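Local coordinates for protein 2,4-dihydroxyhept-2-ene-1,7-dioic acid aldolase (PDB 6BDE) that binds heme as a member of the heme nitric oxide/oxygen (H-NOX) family and probably acts as a gas sensor in nitric oxide signalling, at residues D23-Q28 with Q53-N58; A158-E163 with V172-N177. The protein carries 1 engineered substitution. All blocks are in the same frame, centred on the assembly; numbering follows the deposited sequence.

Interaction 1 of 2, residues D23-Q28 with Q53-N58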
ATOM      1  N   ASP A  23       5.433 -12.120  17.808  1.00 63.29           N
ATOM      2  CA  ASP A  23       6.542 -12.079  18.755  1.00 65.38           C
ATOM      3  C   ASP A  23       7.848 -12.513  18.105  1.00 60.75           C
ATOM      4  O   ASP A  23       8.918 -12.012  18.469  1.00 56.54           O
ATOM      5  CB  ASP A  23       6.240 -12.972  19.958  1.00 77.47           C
ATOM      6  CG  ASP A  23       5.060 -12.480  20.768  1.00 87.55           C
ATOM      7  OD1 ASP A  23       4.220 -13.315  21.165  1.00 92.40           O
ATOM      8  OD2 ASP A  23       4.973 -11.258  21.013  1.00 88.94           O
ATOM      9  N   LYS A  24       7.783 -13.439  17.146  1.00 59.04           N
ATOM     10  CA  LYS A  24       8.999 -13.962  16.533  1.00 59.83           C
ATOM     11  C   LYS A  24       9.686 -12.906  15.676  1.00 55.44           C
ATOM     12  O   LYS A  24      10.880 -12.634  15.850  1.00 55.79           O
ATOM     13  CB  LYS A  24       8.677 -15.204  15.701  1.00 57.01           C
ATOM     14  CG  LYS A  24       9.859 -15.723  14.898  1.00 59.15           C
ATOM     15  CD  LYS A  24       9.754 -17.217  14.640  1.00 62.47           C
ATOM     16  CE  LYS A  24      10.952 -17.721  13.848  1.00 61.83           C
ATOM     17  NZ  LYS A  24      10.961 -19.204  13.720  1.00 63.47           N
ATOM     18  N   ILE A  25       8.948 -12.297  14.743  1.00 48.88           N
ATOM     19  CA  ILE A  25       9.558 -11.308  13.861  1.00 47.66           C
ATOM     20  C   ILE A  25       9.997 -10.079  14.646  1.00 49.20           C
ATOM     21  O   ILE A  25      10.935  -9.381  14.243  1.00 49.84           O
ATOM     22  CB  ILE A  25       8.597 -10.936  12.715  1.00 46.98           C
ATOM     23  CG1 ILE A  25       7.352 -10.227  13.252  1.00 43.29           C
ATOM     24  CG2 ILE A  25       8.209 -12.176  11.923  1.00 43.92           C
ATOM     25  CD1 ILE A  25       6.447  -9.681  12.166  1.00 45.06           C
ATOM     26  N   ILE A  26       9.341  -9.795  15.773  1.00 52.40           N
ATOM     27  CA  ILE A  26       9.786  -8.704  16.634  1.00 53.10           C
ATOM     28  C   ILE A  26      11.071  -9.092  17.354  1.00 54.10           C
ATOM     29  O   ILE A  26      12.000  -8.284  17.478  1.00 54.13           O
ATOM     30  CB  ILE A  26       8.671  -8.316  17.622  1.00 58.21           C
ATOM     31  CG1 ILE A  26       7.583  -7.511  16.910  1.00 56.91           C
ATOM     32  CG2 ILE A  26       9.236  -7.525  18.794  1.00 63.21           C
ATOM     33  CD1 ILE A  26       6.437  -7.109  17.810  1.00 58.91           C
ATOM     34  N   THR A  27      11.150 -10.337  17.831  1.00 54.51           N
ATOM     35  CA  THR A  27      12.360 -10.793  18.508  1.00 58.34           C
ATOM     36  C   THR A  27      13.544 -10.855  17.546  1.00 57.31           C
ATOM     37  O   THR A  27      14.662 -10.468  17.907  1.00 59.54           O
ATOM     38  CB  THR A  27      12.108 -12.154  19.162  1.00 55.87           C
ATOM     39  OG1 THR A  27      11.274 -11.982  20.315  1.00 71.44           O
ATOM     40  CG2 THR A  27      13.415 -12.803  19.590  1.00 58.70           C
ATOM     41  N   GLN A  28      13.314 -11.314  16.312  1.00 53.59           N
ATOM     42  CA  GLN A  28      14.369 -11.349  15.304  1.00 53.82           C
ATOM     43  C   GLN A  28      14.789  -9.964  14.826  1.00 59.11           C
ATOM     44  O   GLN A  28      15.771  -9.864  14.084  1.00 60.08           O
ATOM     45  CB  GLN A  28      13.926 -12.176  14.092  1.00 52.55           C
ATOM     46  CG  GLN A  28      13.570 -13.618  14.389  1.00 50.24           C
ATOM     47  CD  GLN A  28      12.883 -14.297  13.219  1.00 53.66           C
ATOM     48  OE1 GLN A  28      11.892 -13.794  12.687  1.00 48.40           O
ATOM     49  NE2 GLN A  28      13.412 -15.443  12.807  1.00 64.62           N
ATOM     50  N   GLN A  53      11.104  -8.622   6.169  1.00 32.06           N
ATOM     51  CA  GLN A  53      12.099  -9.615   5.778  1.00 33.96           C
ATOM     52  C   GLN A  53      12.046 -10.839   6.683  1.00 37.34           C
ATOM     53  O   GLN A  53      12.191 -11.974   6.213  1.00 42.17           O
ATOM     54  CB  GLN A  53      13.495  -8.993   5.797  1.00 33.23           C
ATOM     55  CG  GLN A  53      13.776  -8.056   4.633  1.00 34.51           C
ATOM     56  CD  GLN A  53      15.090  -7.314   4.787  1.00 35.78           C
ATOM     57  OE1 GLN A  53      15.689  -7.305   5.863  1.00 38.96           O
ATOM     58  NE2 GLN A  53      15.546  -6.686   3.709  1.00 41.77           N
ATOM     59  N   ASN A  54      11.840 -10.631   7.985  1.00 39.22           N
ATOM     60  CA  ASN A  54      11.783 -11.758   8.909  1.00 42.40           C
ATOM     61  C   ASN A  54      10.486 -12.540   8.748  1.00 40.04           C
ATOM     62  O   ASN A  54      10.480 -13.772   8.857  1.00 42.50           O
ATOM     63  CB  ASN A  54      11.944 -11.267  10.347  1.00 48.61           C
ATOM     64  CG  ASN A  54      13.383 -10.940  10.692  1.00 50.22           C
ATOM     65  OD1 ASN A  54      14.297 -11.701  10.376  1.00 50.21           O
ATOM     66  ND2 ASN A  54      13.592  -9.801  11.344  1.00 52.66           N
ATOM     67  N   LEU A  55       9.376 -11.843   8.490  1.00 37.81           N
ATOM     68  CA  LEU A  55       8.116 -12.533   8.232  1.00 38.06           C
ATOM     69  C   LEU A  55       8.197 -13.361   6.957  1.00 39.14           C
ATOM     70  O   LEU A  55       7.682 -14.484   6.902  1.00 39.66           O
ATOM     71  CB  LEU A  55       6.971 -11.523   8.144  1.00 37.87           C
ATOM     72  CG  LEU A  55       5.566 -12.096   7.944  1.00 35.41           C
ATOM     73  CD1 LEU A  55       5.113 -12.851   9.180  1.00 38.34           C
ATOM     74  CD2 LEU A  55       4.579 -10.993   7.595  1.00 37.35           C
ATOM     75  N   SER A  56       8.848 -12.824   5.922  1.00 35.69           N
ATOM     76  CA  SER A  56       8.978 -13.555   4.667  1.00 39.87           C
ATOM     77  C   SER A  56       9.821 -14.811   4.842  1.00 40.43           C
ATOM     78  O   SER A  56       9.495 -15.869   4.292  1.00 44.80           O
ATOM     79  CB  SER A  56       9.581 -12.649   3.594  1.00 37.24           C
ATOM     80  OG  SER A  56       9.636 -13.310   2.342  1.00 39.26           O
ATOM     81  N   ALA A  57      10.910 -14.715   5.608  1.00 39.28           N
ATOM     82  CA  ALA A  57      11.757 -15.882   5.832  1.00 38.35           C
ATOM     83  C   ALA A  57      11.042 -16.930   6.676  1.00 44.19           C
ATOM     84  O   ALA A  57      11.195 -18.135   6.440  1.00 49.04           O
ATOM     85  CB  ALA A  57      13.067 -15.461   6.496  1.00 43.16           C
ATOM     86  N   ASN A  58      10.252 -16.493   7.659  1.00 43.66           N
ATOM     87  CA  ASN A  58       9.595 -17.441   8.552  1.00 44.73           C
ATOM     88  C   ASN A  58       8.418 -18.128   7.868  1.00 47.16           C
ATOM     89  O   ASN A  58       8.196 -19.329   8.061  1.00 48.07           O
ATOM     90  CB  ASN A  58       9.139 -16.724   9.823  1.00 51.00           C
ATOM     91  CG  ASN A  58      10.301 -16.230  10.659  1.00 50.31           C
ATOM     92  OD1 ASN A  58      11.446 -16.630  10.446  1.00 53.71           O
ATOM     93  ND2 ASN A  58      10.017 -15.347  11.608  1.00 50.02           N
TER
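Gln28 and Asn58 meet tip to tip and join their two amides by a reciprocal pair of hydrogen bonds, a good example of matching polar groups linking two elements: Gln28, just after helix 19-27, reaches Asn58 on helix 45-59, with the pair toward the surface. The Gln28 side chain shows the steps by which this happens. Gln28 CB rests against the amide of Asn54, 3.6 Å from Asn54 ND2, an amide nitrogen hydrogen-bonded to Ser29 OG. CG stands anti to the carbonyl carbon (chi1 -59°), and from there the chain runs out extended, sliding past Asn54 in the opposite direction. CD arrives beside the Asn58 amide. Gln28 OE1 then passes 3.4 Å from Asn54 CB and accepts from Asn58 ND2 at 2.7 Å, with an N-H...O angle of 155° and the donor tilted out of the carbonyl plane. Gln28 NE2 donates to Asn58 OD1 at 3.3 Å, longer but approaching in the carbonyl plane, on a lone pair. Because each amide both gives and takes, the two planes are held nearly coplanar and neither can flip without losing both bonds.

Lys24 lays its aliphatic stem against the Asn58 amide: Lys24 CG lies 3.3 Å from Asn58 ND2, and CE also touches that amide. On the buried side, Ile25 CG2 packs 3.6 Å from Leu55 N and 4.0 Å from Leu55 CB. Both side chains continue inward, Ile25 onto Leu10 and Leu55 onto Phe9 and Val13 of helix 3-17. The axes of the two short helical segments approach to 9.1 Å and run at 125°. Apolar groups facing inward and an amide pair toward the surface thus join helices 19-27 and 45-59 within the N-terminal helical part of the H-NOX fold, away from the heme sites.

Interaction 2 of 2, residues A158-E163 with V172-N177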
ATOM      1  N   ALA A 158      -9.247  -4.314 -12.877  1.00 42.27           N
ATOM      2  CA  ALA A 158      -8.246  -3.813 -13.805  1.00 38.03           C
ATOM      3  C   ALA A 158      -7.070  -4.770 -13.886  1.00 34.85           C
ATOM      4  O   ALA A 158      -6.717  -5.437 -12.909  1.00 38.32           O
ATOM      5  CB  ALA A 158      -7.749  -2.423 -13.395  1.00 32.69           C
ATOM      6  N   GLU A 159      -6.472  -4.831 -15.073  1.00 32.65           N
ATOM      7  CA  GLU A 159      -5.166  -5.448 -15.250  1.00 37.32           C
ATOM      8  C   GLU A 159      -4.096  -4.404 -14.955  1.00 36.77           C
ATOM      9  O   GLU A 159      -4.059  -3.351 -15.601  1.00 37.47           O
ATOM     10  CB  GLU A 159      -5.014  -5.989 -16.669  1.00 43.79           C
ATOM     11  CG  GLU A 159      -3.582  -6.322 -17.056  1.00 51.80           C
ATOM     12  CD  GLU A 159      -3.405  -6.475 -18.553  1.00 60.81           C
ATOM     13  OE1 GLU A 159      -3.575  -5.471 -19.277  1.00 58.67           O
ATOM     14  OE2 GLU A 159      -3.097  -7.597 -19.006  1.00 62.20           O
ATOM     15  N   ILE A 160      -3.240  -4.683 -13.978  1.00 34.82           N
ATOM     16  CA  ILE A 160      -2.205  -3.748 -13.551  1.00 30.26           C
ATOM     17  C   ILE A 160      -0.854  -4.427 -13.724  1.00 36.53           C
ATOM     18  O   ILE A 160      -0.562  -5.424 -13.053  1.00 35.80           O
ATOM     19  CB  ILE A 160      -2.413  -3.289 -12.100  1.00 28.21           C
ATOM     20  CG1 ILE A 160      -3.822  -2.717 -11.924  1.00 31.83           C
ATOM     21  CG2 ILE A 160      -1.367  -2.251 -11.721  1.00 26.97           C
ATOM     22  CD1 ILE A 160      -4.091  -2.163 -10.542  1.00 31.19           C
ATOM     23  N   ILE A 161      -0.035  -3.887 -14.623  1.00 33.43           N
ATOM     24  CA  ILE A 161       1.281  -4.430 -14.934  1.00 32.50           C
ATOM     25  C   ILE A 161       2.331  -3.530 -14.301  1.00 31.85           C
ATOM     26  O   ILE A 161       2.271  -2.302 -14.439  1.00 32.13           O
ATOM     27  CB  ILE A 161       1.494  -4.544 -16.454  1.00 32.44           C
ATOM     28  CG1 ILE A 161       0.419  -5.440 -17.074  1.00 37.52           C
ATOM     29  CG2 ILE A 161       2.886  -5.075 -16.763  1.00 37.39           C
ATOM     30  CD1 ILE A 161       0.390  -5.404 -18.585  1.00 45.97           C
ATOM     31  N   LEU A 162       3.286  -4.138 -13.605  1.00 31.37           N
ATOM     32  CA  LEU A 162       4.359  -3.416 -12.937  1.00 29.23           C
ATOM     33  C   LEU A 162       5.670  -3.666 -13.666  1.00 35.14           C
ATOM     34  O   LEU A 162       6.053  -4.819 -13.888  1.00 35.66           O
ATOM     35  CB  LEU A 162       4.482  -3.838 -11.471  1.00 26.93           C
ATOM     36  CG  LEU A 162       3.613  -3.108 -10.443  1.00 27.35           C
ATOM     37  CD1 LEU A 162       2.130  -3.369 -10.677  1.00 30.91           C
ATOM     38  CD2 LEU A 162       4.014  -3.497  -9.027  1.00 28.17           C
ATOM     39  N   GLU A 163       6.354  -2.585 -14.038  1.00 30.93           N
ATOM     40  CA  GLU A 163       7.659  -2.650 -14.688  1.00 34.20           C
ATOM     41  C   GLU A 163       8.668  -1.946 -13.791  1.00 36.97           C
ATOM     42  O   GLU A 163       8.593  -0.727 -13.605  1.00 37.46           O
ATOM     43  CB  GLU A 163       7.621  -2.009 -16.075  1.00 35.62           C
ATOM     44  CG  GLU A 163       6.646  -2.654 -17.043  1.00 54.38           C
ATOM     45  CD  GLU A 163       6.768  -2.091 -18.446  1.00 66.88           C
ATOM     46  OE1 GLU A 163       7.553  -1.138 -18.637  1.00 66.82           O
ATOM     47  OE2 GLU A 163       6.079  -2.598 -19.356  1.00 69.11           O
ATOM     48  N   VAL A 172       8.998   2.258 -10.285  1.00 26.28           N
ATOM     49  CA  VAL A 172       8.152   1.243 -10.902  1.00 30.13           C
ATOM     50  C   VAL A 172       7.114   1.934 -11.773  1.00 32.52           C
ATOM     51  O   VAL A 172       6.431   2.858 -11.319  1.00 29.91           O
ATOM     52  CB  VAL A 172       7.462   0.358  -9.846  1.00 28.10           C
ATOM     53  CG1 VAL A 172       6.618  -0.715 -10.519  1.00 28.77           C
ATOM     54  CG2 VAL A 172       8.490  -0.269  -8.914  1.00 30.79           C
ATOM     55  N   LYS A 173       6.992   1.482 -13.019  1.00 27.90           N
ATOM     56  CA  LYS A 173       5.962   1.972 -13.926  1.00 26.34           C
ATOM     57  C   LYS A 173       4.711   1.114 -13.772  1.00 28.60           C
ATOM     58  O   LYS A 173       4.761  -0.104 -13.970  1.00 31.45           O
ATOM     59  CB  LYS A 173       6.453   1.949 -15.372  1.00 30.65           C
ATOM     60  CG  LYS A 173       5.450   2.503 -16.374  1.00 37.01           C
ATOM     61  CD  LYS A 173       5.817   2.117 -17.798  1.00 43.17           C
ATOM     62  CE  LYS A 173       5.752   3.314 -18.733  1.00 51.66           C
ATOM     63  NZ  LYS A 173       6.090   2.947 -20.135  1.00 54.34           N
ATOM     64  N   PHE A 174       3.597   1.749 -13.415  1.00 27.02           N
ATOM     65  CA  PHE A 174       2.308   1.079 -13.299  1.00 27.19           C
ATOM     66  C   PHE A 174       1.529   1.285 -14.592  1.00 28.82           C
ATOM     67  O   PHE A 174       1.272   2.426 -14.989  1.00 31.12           O
ATOM     68  CB  PHE A 174       1.511   1.621 -12.112  1.00 30.41           C
ATOM     69  CG  PHE A 174       1.935   1.065 -10.782  1.00 27.91           C
ATOM     70  CD1 PHE A 174       3.116   1.475 -10.186  1.00 26.90           C
ATOM     71  CD2 PHE A 174       1.142   0.144 -10.119  1.00 33.32           C
ATOM     72  CE1 PHE A 174       3.501   0.970  -8.958  1.00 26.39           C
ATOM     73  CE2 PHE A 174       1.521  -0.363  -8.890  1.00 31.99           C
ATOM     74  CZ  PHE A 174       2.702   0.048  -8.309  1.00 25.39           C
ATOM     75  N   ILE A 175       1.156   0.189 -15.242  1.00 28.43           N
ATOM     76  CA  ILE A 175       0.327   0.228 -16.441  1.00 32.21           C
ATOM     77  C   ILE A 175      -1.030  -0.345 -16.054  1.00 36.09           C
ATOM     78  O   ILE A 175      -1.188  -1.562 -15.910  1.00 36.31           O
ATOM     79  CB  ILE A 175       0.958  -0.541 -17.607  1.00 42.11           C
ATOM     80  CG1 ILE A 175       2.411  -0.108 -17.804  1.00 49.31           C
ATOM     81  CG2 ILE A 175       0.161  -0.315 -18.882  1.00 45.40           C
ATOM     82  CD1 ILE A 175       3.112  -0.811 -18.946  1.00 54.99           C
ATOM     83  N   ILE A 176      -2.013   0.533 -15.879  1.00 32.75           N
ATOM     84  CA  ILE A 176      -3.335   0.167 -15.383  1.00 33.13           C
ATOM     85  C   ILE A 176      -4.324   0.233 -16.537  1.00 32.43           C
ATOM     86  O   ILE A 176      -4.441   1.266 -17.208  1.00 35.89           O
ATOM     87  CB  ILE A 176      -3.774   1.084 -14.230  1.00 33.31           C
ATOM     88  CG1 ILE A 176      -2.728   1.077 -13.114  1.00 34.83           C
ATOM     89  CG2 ILE A 176      -5.129   0.652 -13.699  1.00 36.91           C
ATOM     90  CD1 ILE A 176      -2.591   2.404 -12.399  1.00 34.50           C
ATOM     91  N   ASN A 177      -5.042  -0.866 -16.764  1.00 36.01           N
ATOM     92  CA  ASN A 177      -6.051  -0.946 -17.815  1.00 41.75           C
ATOM     93  C   ASN A 177      -7.307  -1.572 -17.229  1.00 46.29           C
ATOM     94  O   ASN A 177      -7.292  -2.742 -16.833  1.00 41.16           O
ATOM     95  CB  ASN A 177      -5.545  -1.758 -19.008  1.00 51.69           C
ATOM     96  CG  ASN A 177      -4.828  -0.901 -20.032  1.00 63.90           C
ATOM     97  OD1 ASN A 177      -5.458  -0.257 -20.870  1.00 66.93           O
ATOM     98  ND2 ASN A 177      -3.501  -0.893 -19.972  1.00 64.45           N
TER
HETATM   99  O   HOH W   1      -2.371  -3.135 -18.429  1.00 52.96           O
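Leu162 and Phe174 both carry CG anti to the carbonyl carbon (chi1 -87° and -79°), and from facing positions in a non-hydrogen-bonded pair their side chains lie side by side, pointing the same way. Leu162 CG sits over one face of the Phe174 ring, offset toward the rim and 4.0 Å from its centroid, making a CH-pi contact 19° off the normal. Leu162 CD1 touches Phe174 CE2 at 3.5 Å. At the ring's edge Ile160 CG2 comes 3.8 Å from Phe174 CD2, and Leu162 CG also meets Val172 CG1 at 3.8 Å. An alanine in place of Leu162 would probably leave that ring face without its CH-pi partner and open a gap over the ring, with only CB left to meet Val172.

The framework is an antiparallel beta hairpin, strands 158-164 and 171-178, in which Glu159-Asn177, Ile161-Ile175 and Glu163-Lys173 are hydrogen-bonded pairs; Ile175 N to Ile161 O measures 2.8 Å. Strand 171-178 also bonds to strand 128-134 on its other edge. The face bearing Leu162, Phe174, Ile160 and Ile176 packs against helix 140-153, through Leu144, Met147 and Phe151. Phe174 touches Tyr133, a heme-binding residue, and the Phe174 side chain lies about 6 Å from the heme at the nearest atoms.

On the other face Glu163 runs alongside Lys173, but Glu163 OE1 and Lys173 NZ stay 4.6 Å apart, beyond a salt bridge. Glu163 OE2 approaches Ile175 CD1 at 3.5 Å. Farther along, Asn177 ND2 donates to a water that lies beside Glu159 OE1, while Asn177 OD1 is hydrogen-bonded to Ser128 OG.

How the interactions relate
Read from the N terminus, the chain passes helix 3-17 and enters helix 19-27, where interaction 1 begins; it closes after a 24-residue excursion, when helix 45-59 returns to pack beside it. Helix 63-81 follows, and helix 99-110 brings His104, the axial ligand of the heme iron. Strands 118-121, 123-124 and 128-134 and helix 140-153 come next, and interaction 2 then closes a short turn as a hairpin. The two contacts are in series, neither nested nor crossed, with centres about 30 Å apart and nearest atoms about 16 Å apart. One ties helices of the N-terminal part, the other an edge of the sheet near the heme.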